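Local coordinates for DUF5751 domain-containing protein (Sulfolobus tokodaii, PDB 2RBG), which is of unknown function but folds as a small alpha/beta domain built round a five-stranded, all-parallel beta-sheet and carries one disulfide bond, at residues A[6-11]-A[91-96]; A[38-43]-A[65-70]. All coordinates share one frame; numbering follows the deposited sequence.

Interaction 1 (A[6-11]-A[91-96]); sequences ILTLIS and LVYCDD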
# COMPACT_ATOMS: atom_id res chain seq x y z
N ILE A 6 -16.78 -5.11 8.40
CA ILE A 6 -15.33 -5.06 8.30
C ILE A 6 -14.62 -4.92 9.64
O ILE A 6 -14.96 -4.05 10.45
CB ILE A 6 -14.90 -3.86 7.41
CG1 ILE A 6 -15.61 -3.94 6.05
CG2 ILE A 6 -13.39 -3.85 7.24
CD1 ILE A 6 -15.26 -5.17 5.24
N LEU A 7 -13.63 -5.78 9.88
CA LEU A 7 -12.85 -5.70 11.11
C LEU A 7 -11.73 -4.71 10.78
O LEU A 7 -10.91 -4.97 9.90
CB LEU A 7 -12.22 -7.04 11.47
CG LEU A 7 -11.24 -6.98 12.65
CD1 LEU A 7 -11.97 -6.57 13.92
CD2 LEU A 7 -10.57 -8.34 12.84
N THR A 8 -11.71 -3.58 11.48
CA THR A 8 -10.68 -2.57 11.25
C THR A 8 -9.75 -2.51 12.46
O THR A 8 -10.20 -2.32 13.59
CB THR A 8 -11.30 -1.18 11.01
OG1 THR A 8 -12.02 -1.18 9.77
CG2 THR A 8 -10.22 -0.11 10.95
N LEU A 9 -8.46 -2.68 12.20
CA LEU A 9 -7.46 -2.64 13.25
C LEU A 9 -6.52 -1.48 12.97
O LEU A 9 -6.04 -1.32 11.84
CB LEU A 9 -6.65 -3.94 13.29
CG LEU A 9 -7.45 -5.24 13.32
CD1 LEU A 9 -6.49 -6.43 13.37
CD2 LEU A 9 -8.38 -5.25 14.52
N ILE A 10 -6.24 -0.67 13.99
CA ILE A 10 -5.35 0.46 13.81
C ILE A 10 -4.51 0.75 15.05
O ILE A 10 -5.00 0.70 16.18
CB ILE A 10 -6.11 1.75 13.43
CG1 ILE A 10 -5.14 2.94 13.35
CG2 ILE A 10 -7.22 2.03 14.45
CD1 ILE A 10 -5.74 4.20 12.73
N SER A 11 -3.23 1.02 14.81
CA SER A 11 -2.31 1.37 15.88
C SER A 11 -1.37 2.43 15.32
O SER A 11 -0.49 2.13 14.51
CB SER A 11 -1.51 0.15 16.34
OG SER A 11 -0.70 0.49 17.45
N LEU A 91 -9.23 -4.75 7.56
CA LEU A 91 -8.48 -3.54 7.23
C LEU A 91 -7.43 -3.36 8.32
O LEU A 91 -7.75 -3.45 9.51
CB LEU A 91 -9.40 -2.31 7.18
CG LEU A 91 -10.36 -2.25 5.99
CD1 LEU A 91 -11.31 -1.07 6.15
CD2 LEU A 91 -9.56 -2.12 4.69
N VAL A 92 -6.19 -3.11 7.92
CA VAL A 92 -5.10 -2.95 8.88
C VAL A 92 -4.33 -1.64 8.67
O VAL A 92 -3.92 -1.34 7.55
CB VAL A 92 -4.10 -4.13 8.77
CG1 VAL A 92 -2.91 -3.90 9.68
CG2 VAL A 92 -4.81 -5.43 9.13
N TYR A 93 -4.12 -0.90 9.75
CA TYR A 93 -3.39 0.37 9.68
C TYR A 93 -2.41 0.56 10.83
O TYR A 93 -2.71 0.24 11.98
CB TYR A 93 -4.37 1.55 9.73
CG TYR A 93 -5.47 1.48 8.71
CD1 TYR A 93 -5.32 2.05 7.44
CD2 TYR A 93 -6.67 0.84 9.01
CE1 TYR A 93 -6.34 1.97 6.50
CE2 TYR A 93 -7.69 0.76 8.08
CZ TYR A 93 -7.52 1.32 6.83
OH TYR A 93 -8.54 1.24 5.91
N CYS A 94 -1.24 1.10 10.51
CA CYS A 94 -0.23 1.38 11.53
C CYS A 94 0.80 2.35 10.96
O CYS A 94 0.81 2.61 9.75
CB CYS A 94 0.49 0.09 11.96
SG CYS A 94 1.83 -0.46 10.84
N ASP A 95 1.63 2.90 11.84
CA ASP A 95 2.72 3.76 11.40
C ASP A 95 3.99 3.02 11.80
O ASP A 95 3.91 1.98 12.46
CB ASP A 95 2.66 5.17 12.03
CG ASP A 95 2.29 5.16 13.50
OD1 ASP A 95 2.49 4.14 14.19
OD2 ASP A 95 1.80 6.21 13.98
N ASP A 96 5.15 3.52 11.41
CA ASP A 96 6.41 2.84 11.72
C ASP A 96 6.61 2.49 13.19
O ASP A 96 7.08 1.41 13.52
CB ASP A 96 7.60 3.66 11.24
CG ASP A 96 7.73 3.66 9.73
OD1 ASP A 96 7.66 2.56 9.13
OD2 ASP A 96 7.92 4.74 9.15

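Interaction 2 (A[38-43]-A[65-70]); sequences INVFTE and YELFLW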
# COMPACT_ATOMS: atom_id res chain seq x y z
N ILE A 38 -14.29 -1.05 14.62
CA ILE A 38 -12.95 -0.48 14.71
C ILE A 38 -12.27 -0.72 16.05
O ILE A 38 -12.82 -0.39 17.11
CB ILE A 38 -13.02 1.04 14.45
CG1 ILE A 38 -13.75 1.29 13.13
CG2 ILE A 38 -11.61 1.63 14.40
CD1 ILE A 38 -14.04 2.75 12.86
N ASN A 39 -11.07 -1.28 15.99
CA ASN A 39 -10.29 -1.58 17.19
C ASN A 39 -9.00 -0.78 17.17
O ASN A 39 -8.15 -0.98 16.30
CB ASN A 39 -10.00 -3.07 17.25
CG ASN A 39 -11.26 -3.89 17.47
OD1 ASN A 39 -11.67 -4.11 18.61
ND2 ASN A 39 -11.89 -4.31 16.39
N VAL A 40 -8.88 0.13 18.13
CA VAL A 40 -7.73 1.01 18.22
C VAL A 40 -6.83 0.64 19.39
O VAL A 40 -7.28 0.59 20.53
CB VAL A 40 -8.19 2.47 18.40
CG1 VAL A 40 -7.01 3.41 18.26
CG2 VAL A 40 -9.28 2.79 17.38
N PHE A 41 -5.57 0.38 19.10
CA PHE A 41 -4.60 0.02 20.12
C PHE A 41 -3.84 1.30 20.44
O PHE A 41 -2.94 1.71 19.70
CB PHE A 41 -3.71 -1.09 19.58
CG PHE A 41 -4.49 -2.32 19.20
CD1 PHE A 41 -4.88 -3.24 20.17
CD2 PHE A 41 -4.92 -2.50 17.89
CE1 PHE A 41 -5.69 -4.33 19.84
CE2 PHE A 41 -5.73 -3.59 17.55
CZ PHE A 41 -6.12 -4.50 18.53
N THR A 42 -4.23 1.93 21.54
CA THR A 42 -3.66 3.20 21.95
C THR A 42 -3.79 3.39 23.46
O THR A 42 -4.50 2.65 24.12
CB THR A 42 -4.41 4.35 21.24
OG1 THR A 42 -3.87 5.62 21.64
CG2 THR A 42 -5.89 4.30 21.59
N GLU A 43 -3.10 4.40 23.98
CA GLU A 43 -3.16 4.70 25.41
C GLU A 43 -4.09 5.89 25.63
O GLU A 43 -4.36 6.29 26.77
CB GLU A 43 -1.76 5.03 25.95
CG GLU A 43 -0.76 3.90 25.80
CD GLU A 43 -1.21 2.62 26.49
OE1 GLU A 43 -1.58 2.68 27.68
OE2 GLU A 43 -1.19 1.55 25.84
N TYR A 65 -20.68 2.03 12.83
CA TYR A 65 -19.43 1.56 13.38
C TYR A 65 -19.47 1.40 14.89
O TYR A 65 -20.32 1.98 15.57
CB TYR A 65 -18.30 2.53 13.01
CG TYR A 65 -18.30 3.79 13.85
CD1 TYR A 65 -17.73 3.80 15.13
CD2 TYR A 65 -18.91 4.96 13.40
CE1 TYR A 65 -17.79 4.93 15.94
CE2 TYR A 65 -18.97 6.10 14.20
CZ TYR A 65 -18.41 6.08 15.47
OH TYR A 65 -18.47 7.19 16.27
N GLU A 66 -18.55 0.60 15.39
CA GLU A 66 -18.39 0.38 16.82
C GLU A 66 -16.93 0.73 17.03
O GLU A 66 -16.09 0.46 16.16
CB GLU A 66 -18.63 -1.09 17.19
CG GLU A 66 -20.07 -1.54 17.09
CD GLU A 66 -20.29 -2.91 17.70
OE1 GLU A 66 -19.62 -3.87 17.25
OE2 GLU A 66 -21.12 -3.03 18.62
N LEU A 67 -16.62 1.35 18.16
CA LEU A 67 -15.25 1.75 18.45
C LEU A 67 -14.78 1.15 19.77
O LEU A 67 -15.43 1.32 20.81
CB LEU A 67 -15.17 3.28 18.50
CG LEU A 67 -13.81 3.93 18.77
CD1 LEU A 67 -12.83 3.53 17.68
CD2 LEU A 67 -13.97 5.44 18.81
N PHE A 68 -13.66 0.45 19.72
CA PHE A 68 -13.08 -0.18 20.90
C PHE A 68 -11.62 0.23 21.02
O PHE A 68 -10.86 0.13 20.05
CB PHE A 68 -13.16 -1.70 20.80
CG PHE A 68 -14.57 -2.23 20.80
CD1 PHE A 68 -15.30 -2.29 21.98
CD2 PHE A 68 -15.16 -2.65 19.62
CE1 PHE A 68 -16.61 -2.76 21.99
CE2 PHE A 68 -16.47 -3.12 19.61
CZ PHE A 68 -17.20 -3.18 20.80
N LEU A 69 -11.23 0.71 22.19
CA LEU A 69 -9.85 1.11 22.42
C LEU A 69 -9.19 0.09 23.34
O LEU A 69 -9.79 -0.34 24.33
CB LEU A 69 -9.77 2.50 23.05
CG LEU A 69 -9.97 3.69 22.10
CD1 LEU A 69 -11.34 3.61 21.44
CD2 LEU A 69 -9.83 4.99 22.89
N TRP A 70 -7.97 -0.31 23.00
CA TRP A 70 -7.23 -1.29 23.78
C TRP A 70 -5.82 -0.83 24.07
O TRP A 70 -5.12 -0.35 23.18
CB TRP A 70 -7.12 -2.61 23.02
CG TRP A 70 -8.41 -3.14 22.51
CD1 TRP A 70 -8.86 -3.11 21.22
CD2 TRP A 70 -9.42 -3.80 23.28
NE1 TRP A 70 -10.10 -3.72 21.14
CE2 TRP A 70 -10.46 -4.15 22.39
CE3 TRP A 70 -9.54 -4.13 24.63
CZ2 TRP A 70 -11.61 -4.81 22.81
CZ3 TRP A 70 -10.69 -4.80 25.05
CH2 TRP A 70 -11.71 -5.13 24.14

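Interaction 1 (A[6-11]-A[91-96])
Thr8 to Ser11 pair with Leu91 to Cys94 as parallel strands, their axes only 5° apart in direction and four successive bridges keeping the register without a break. They are the middle strand 6-11 and its neighbour 89-94 in a five-stranded parallel sheet of order 3-2-1-4-5, an alpha/beta fold with helix 17-31 packed on the face that bears Thr8, Ile10, Leu91 and Tyr93. Four backbone hydrogen bonds join the strands: Leu91 N to Leu7 O, Leu9 N to Leu91 O, Tyr93 N to Leu9 O and Ser11 N to Tyr93 O.

On that face Leu91 spans Ile6 and Thr8. Its CD1 makes an apolar contact of 3.6 Å with Ile6 CG2, the branch that stands anti to the backbone N, and lies 3.7 Å from Thr8 OG1, a hydroxyl oxygen hydrogen-bonded to Thr36 of the next strand. Thr8 CG2 meets the rim of the Tyr93 ring, near its plane, 3.9 Å from CE2. Further along, Ile10 CG1 packs on Tyr93 CB at 4.0 Å, while the phenol OH reaches Asp27 of helix 17-31.

On the other face Cys94 carries the disulfide to Cys122, just beyond strand 117-121. With chi1 at 81°, SG sits between the backbone N and the carbonyl carbon; Cys94 CB lies 3.4 Å from Ser11 O, and Cys94 CA approaches the same oxygen at 3.1 Å in a CA-H...O contact.

Interaction 2 (A[38-43]-A[65-70])
Trp70 NE1 donates to Asn39 OD1 at 3.0 Å, the one side-chain hydrogen bond across these two strands, and its geometry is close to ideal. The N-H...O angle is 177°, the oxygen lies practically in the indole plane, and the donor sits in the carbonyl plane on a lone pair. Amide and indole are nearly coplanar, 13° apart, and the two side chains lie side by side, pointing the same way. Asn39 OD1 also lies 3.6 Å from Phe68 CB, an apolar neighbour at the acceptor.

The backbone supplies five more bonds. Ile38 N donates to Glu66 O, Phe68 N to Ile38 O, Val40 N to Phe68 O, Trp70 N to Val40 O at 2.7 Å, and Thr42 N to Trp70 O, the last more bent, where the first strand has ended. This is the parallel pairing of strand 35-41 with 64-70, an edge strand of this chain's alpha/beta sheet. The backbone of Asn39 bonds to Thr8 and Ile10, and Phe41 N to Ile10; Phe41 O has a weak hydrogen bond with Ser11 OG, while Thr42 OG1 accepts from Ile44 N.

Beside the indole, Phe41 CE1 comes 3.7 Å from Trp70 CD1; the rings are inclined by 29° and slid apart with little overlap, and Phe78 of helix 75-82 meets both. On the other face, with Ile38, Val40 and Leu69, Leu67 CD1 lies 3.6 Å from Val40 CG2.

Both interactions belong to one parallel sheet, and strands 6-11 and 35-41 join them directly: Thr8 O lies 2.8 Å from Asn39 N and Ile10 O 3.0 Å from Phe41 N, both probable hydrogen bonds. Interaction 1 is central, its touching residues all buried; interaction 2 pairs an inner strand with an edge strand, and most residues of 65-70 are partly exposed. Their chemistry differs too. Across interaction 1 only backbone atoms hydrogen-bond, and its hydroxyls turn to other partners, whereas interaction 2 adds an amide-indole bond and an aromatic pair. In sequence, interaction 2 is nested inside the loop that interaction 1 closes.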